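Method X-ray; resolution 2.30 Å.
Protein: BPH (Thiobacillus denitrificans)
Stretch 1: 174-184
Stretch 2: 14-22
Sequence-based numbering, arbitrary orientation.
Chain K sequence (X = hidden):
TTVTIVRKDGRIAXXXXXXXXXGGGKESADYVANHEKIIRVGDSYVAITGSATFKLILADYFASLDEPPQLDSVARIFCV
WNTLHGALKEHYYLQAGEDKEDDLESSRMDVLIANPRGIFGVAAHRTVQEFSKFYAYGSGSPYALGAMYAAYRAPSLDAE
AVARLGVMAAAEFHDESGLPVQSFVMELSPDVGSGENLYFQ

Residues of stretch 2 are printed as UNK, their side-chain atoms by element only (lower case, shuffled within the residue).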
# COMPACT_ATOMS: atom_id res chain seq x y z
N HIS K 174 11.46 1.48 33.93
CA HIS K 174 10.72 1.94 32.75
C HIS K 174 10.61 3.45 32.55
O HIS K 174 10.19 4.20 33.44
CB HIS K 174 9.32 1.33 32.75
CG HIS K 174 8.69 1.35 31.40
ND1 HIS K 174 7.71 2.25 31.05
CD2 HIS K 174 8.92 0.59 30.30
CE1 HIS K 174 7.36 2.05 29.80
NE2 HIS K 174 8.08 1.05 29.32
N ASP K 175 10.90 3.89 31.32
CA ASP K 175 11.08 5.32 31.06
C ASP K 175 9.80 6.16 31.10
O ASP K 175 9.87 7.40 31.04
CB ASP K 175 11.86 5.54 29.75
CG ASP K 175 11.11 5.06 28.51
OD1 ASP K 175 9.87 4.90 28.58
OD2 ASP K 175 11.77 4.86 27.45
N GLU K 176 8.64 5.52 31.19
CA GLU K 176 7.37 6.24 31.29
C GLU K 176 6.87 6.40 32.73
O GLU K 176 5.81 6.96 32.94
CB GLU K 176 6.31 5.55 30.41
CG GLU K 176 6.69 5.50 28.94
CD GLU K 176 5.59 5.00 28.02
OE1 GLU K 176 4.66 4.31 28.49
OE2 GLU K 176 5.64 5.29 26.81
N SER K 177 7.63 5.93 33.71
CA SER K 177 7.23 6.05 35.12
C SER K 177 8.34 6.73 35.92
O SER K 177 9.52 6.50 35.65
CB SER K 177 6.97 4.65 35.70
OG SER K 177 5.81 4.05 35.13
N GLY K 178 7.97 7.56 36.90
CA GLY K 178 8.97 8.28 37.70
C GLY K 178 8.54 8.65 39.10
O GLY K 178 7.36 8.86 39.37
N LEU K 179 9.53 8.72 40.01
CA LEU K 179 9.31 9.11 41.40
C LEU K 179 9.11 10.62 41.49
O LEU K 179 9.61 11.34 40.64
CB LEU K 179 10.51 8.71 42.27
CG LEU K 179 10.83 7.21 42.38
CD1 LEU K 179 12.07 7.00 43.24
CD2 LEU K 179 9.66 6.41 42.94
N PRO K 180 8.42 11.11 42.53
CA PRO K 180 7.91 10.36 43.69
C PRO K 180 6.66 9.55 43.40
O PRO K 180 5.98 9.76 42.39
CB PRO K 180 7.57 11.46 44.70
CG PRO K 180 7.23 12.64 43.85
CD PRO K 180 8.14 12.55 42.66
N VAL K 181 6.40 8.62 44.31
CA VAL K 181 5.16 7.86 44.35
C VAL K 181 4.14 8.56 45.25
O VAL K 181 4.46 9.02 46.33
CB VAL K 181 5.42 6.46 44.93
CG1 VAL K 181 4.17 5.60 44.83
CG2 VAL K 181 6.63 5.83 44.22
N GLN K 182 2.90 8.60 44.79
CA GLN K 182 1.79 9.10 45.57
C GLN K 182 0.96 7.90 46.00
O GLN K 182 0.85 6.94 45.24
CB GLN K 182 0.94 10.01 44.70
CG GLN K 182 -0.31 10.56 45.35
CD GLN K 182 -1.29 11.15 44.35
OE1 GLN K 182 -1.26 10.84 43.15
NE2 GLN K 182 -2.20 12.00 44.85
N SER K 183 0.37 7.94 47.18
CA SER K 183 -0.51 6.85 47.58
C SER K 183 -1.57 7.26 48.60
O SER K 183 -1.45 8.28 49.25
CB SER K 183 0.30 5.69 48.14
OG SER K 183 0.98 6.06 49.32
N PHE K 184 -2.59 6.44 48.72
CA PHE K 184 -3.62 6.62 49.72
C PHE K 184 -3.93 5.27 50.32
O PHE K 184 -3.76 4.24 49.65
CB PHE K 184 -4.88 7.20 49.08
CG PHE K 184 -4.71 8.60 48.56
CD1 PHE K 184 -4.13 8.81 47.32
CD2 PHE K 184 -5.10 9.70 49.31
CE1 PHE K 184 -3.96 10.10 46.83
CE2 PHE K 184 -4.94 10.99 48.81
CZ PHE K 184 -4.37 11.19 47.57
N UNK K 14 -3.77 2.30 47.36
CA UNK K 14 -3.73 2.63 45.95
C UNK K 14 -2.57 3.61 45.74
O UNK K 14 -2.35 4.50 46.57
c UNK K 14 -5.09 3.19 45.45
c UNK K 14 -6.43 3.68 43.34
c UNK K 14 -5.46 4.50 46.16
c UNK K 14 -5.08 3.37 43.93
N UNK K 15 -1.80 3.40 44.67
CA UNK K 15 -0.64 4.26 44.41
C UNK K 15 -0.46 4.60 42.94
O UNK K 15 -1.11 4.02 42.07
c UNK K 15 0.62 3.62 44.96
N UNK K 16 0.40 5.57 42.67
CA UNK K 16 0.69 5.98 41.31
C UNK K 16 2.01 6.70 41.28
O UNK K 16 2.41 7.32 42.26
c UNK K 16 -0.40 6.88 40.76
N UNK K 17 2.70 6.61 40.15
CA UNK K 17 3.87 7.44 39.93
C UNK K 17 3.36 8.86 39.60
O UNK K 17 2.16 9.11 39.58
o UNK K 17 3.37 6.91 36.90
c UNK K 17 4.40 7.35 37.46
c UNK K 17 4.77 6.86 38.82
o UNK K 17 5.15 8.19 36.95
N UNK K 18 4.27 9.80 39.37
CA UNK K 18 3.86 11.18 39.15
C UNK K 18 4.44 11.83 37.90
O UNK K 18 4.28 13.04 37.71
c UNK K 18 3.41 11.71 41.54
o UNK K 18 5.65 11.67 40.68
c UNK K 18 4.30 12.01 40.35
N UNK K 19 5.09 11.04 37.03
CA UNK K 19 5.74 11.54 35.83
C UNK K 19 4.78 11.65 34.64
O UNK K 19 4.05 10.72 34.34
c UNK K 19 8.43 12.25 34.43
c UNK K 19 8.74 9.83 33.89
c UNK K 19 6.92 10.62 35.45
c UNK K 19 7.73 10.93 34.21
N UNK K 20 4.80 12.79 33.96
CA UNK K 20 4.11 12.93 32.66
C UNK K 20 5.14 12.86 31.52
O UNK K 20 6.29 13.24 31.68
c UNK K 20 3.39 14.27 32.56
o UNK K 20 2.51 14.44 33.68
c UNK K 20 2.58 14.37 31.27
N UNK K 21 4.72 12.39 30.36
CA UNK K 21 5.58 12.39 29.18
C UNK K 21 4.98 13.23 28.07
O UNK K 21 3.77 13.24 27.85
n UNK K 21 8.87 8.83 28.37
c UNK K 21 7.96 10.50 29.98
c UNK K 21 8.90 10.24 28.82
c UNK K 21 5.86 10.98 28.66
c UNK K 21 6.53 10.07 29.67
N UNK K 22 5.85 13.96 27.40
CA UNK K 22 5.54 14.64 26.17
C UNK K 22 6.61 14.13 25.22
O UNK K 22 7.76 14.58 25.25
c UNK K 22 4.13 16.84 24.38
c UNK K 22 7.59 19.83 24.29
c UNK K 22 6.87 20.28 23.17
c UNK K 22 5.22 16.99 25.19
c UNK K 22 7.15 18.75 25.05
c UNK K 22 5.96 18.10 24.67
n UNK K 22 4.14 17.78 23.39
c UNK K 22 5.71 19.66 22.77
c UNK K 22 5.57 16.16 26.39
c UNK K 22 5.26 18.57 23.54
O HOH W 1 0.32 10.31 41.06
O HOH W 2 7.49 12.77 38.66
O HOH W 3 4.13 8.74 32.18
O HOH W 4 6.86 8.20 26.52

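Position 14 carries four side-chain carbons, forked at the first, with one arm two carbons long; the one-carbon arm lies 4.0 Å from Phe184 CB. That beta-branched pattern is isoleucine. Ile14 pairs with Phe184 in an antiparallel, hydrogen-bonded register: Phe184 N donates to Ile14 O at 2.9 Å (161°), and Ile14 N donates to Phe184 O at 3.0 Å (154°). The contact of its CG2 with Phe184 CB is a small apolar one on the face that both side chains share.

Position 15 has a single carbon, CB, which meets Ser183 CB at 3.8 Å and Val181 CG1 at 4.1 Å, so it is alanine. Its CA sits 4.1 Å from Ser183 CA, the short spacing of a non-hydrogen-bonded pair, and CA-H...O contacts fill this part of the ladder: Ala15 CA to Gln182 O and Ser183 CA to Ile14 O, both 3.2 Å.

Position 16 again shows one carbon, and its backbone O lies 2.9 Å from Gln182 N; it is also alanine, on the sheet face shared by Gln182, Ile14 and Phe184. Gln182 N donates to Ala16 O (168°) and Ala16 N returns a bond to Gln182 O at 2.9 Å (151°), closing the second hydrogen-bonded pair.

Position 17 has two carbons, the second bearing two oxygens. One oxygen lies 2.9 Å from Gly178 N. A carboxylate bonded directly to CB is aspartate. Gly178 N donates to Asp17 OD2 (163°), and within its own stretch the same oxygen accepts from the backbone N of position 19 at 2.9 Å, so one carboxylate oxygen ties together two backbone amides. Asp17 O and Gln182 OE1 both accept from water 1, at 2.6 and 2.7 Å.

Position 18 has a carbon bearing one oxygen and one carbon, and its oxygen lies 2.6 Å from Pro180 O, which identifies threonine. Its CB points toward stretch 1, and Thr18 OG1 donates to Pro180 O. The backbone adds a nearly linear bond, Thr18 N to Gly178 O, at 3.2 Å (176°).

Position 19 holds four carbons forked at the second; one terminal carbon approaches Ser177 C at 3.7 Å and Asp175 O at 3.9 Å. It is leucine, and that carbon is CD2. Leu19 CB is 3.5 Å from Gly178 N. An ideal CB on Gly178 would fall 3.1 Å from Leu19 CB, so the bare glycine backbone permits this close approach.

Position 20 repeats the carbon bearing one oxygen and one carbon: threonine. Thr20 points away and makes no contact.

Position 21 has four carbons in a row ending in a nitrogen that lies 3.2 Å from Asp175 O, which is lysine. All four chi angles are m, and the coiled chain brings Lys21 NZ to Asp175 O as a hydrogen bond. Asp175 OD1, at 4.1 Å from NZ, is beyond salt-bridge range.

Position 22 shows one carbon followed by fused five- and six-membered rings with one nitrogen: tryptophan. Trp22 is out of reach.

The contact, burying 689 Å², therefore joins an antiparallel strand ladder (169° between the strand axes) to a second set of contacts in which the side chains of Asp17, Thr18 and Lys21 bond to backbone atoms of Gly178, Pro180 and Asp175.

Stretch 2, residues 14-22: IAADTLTKW
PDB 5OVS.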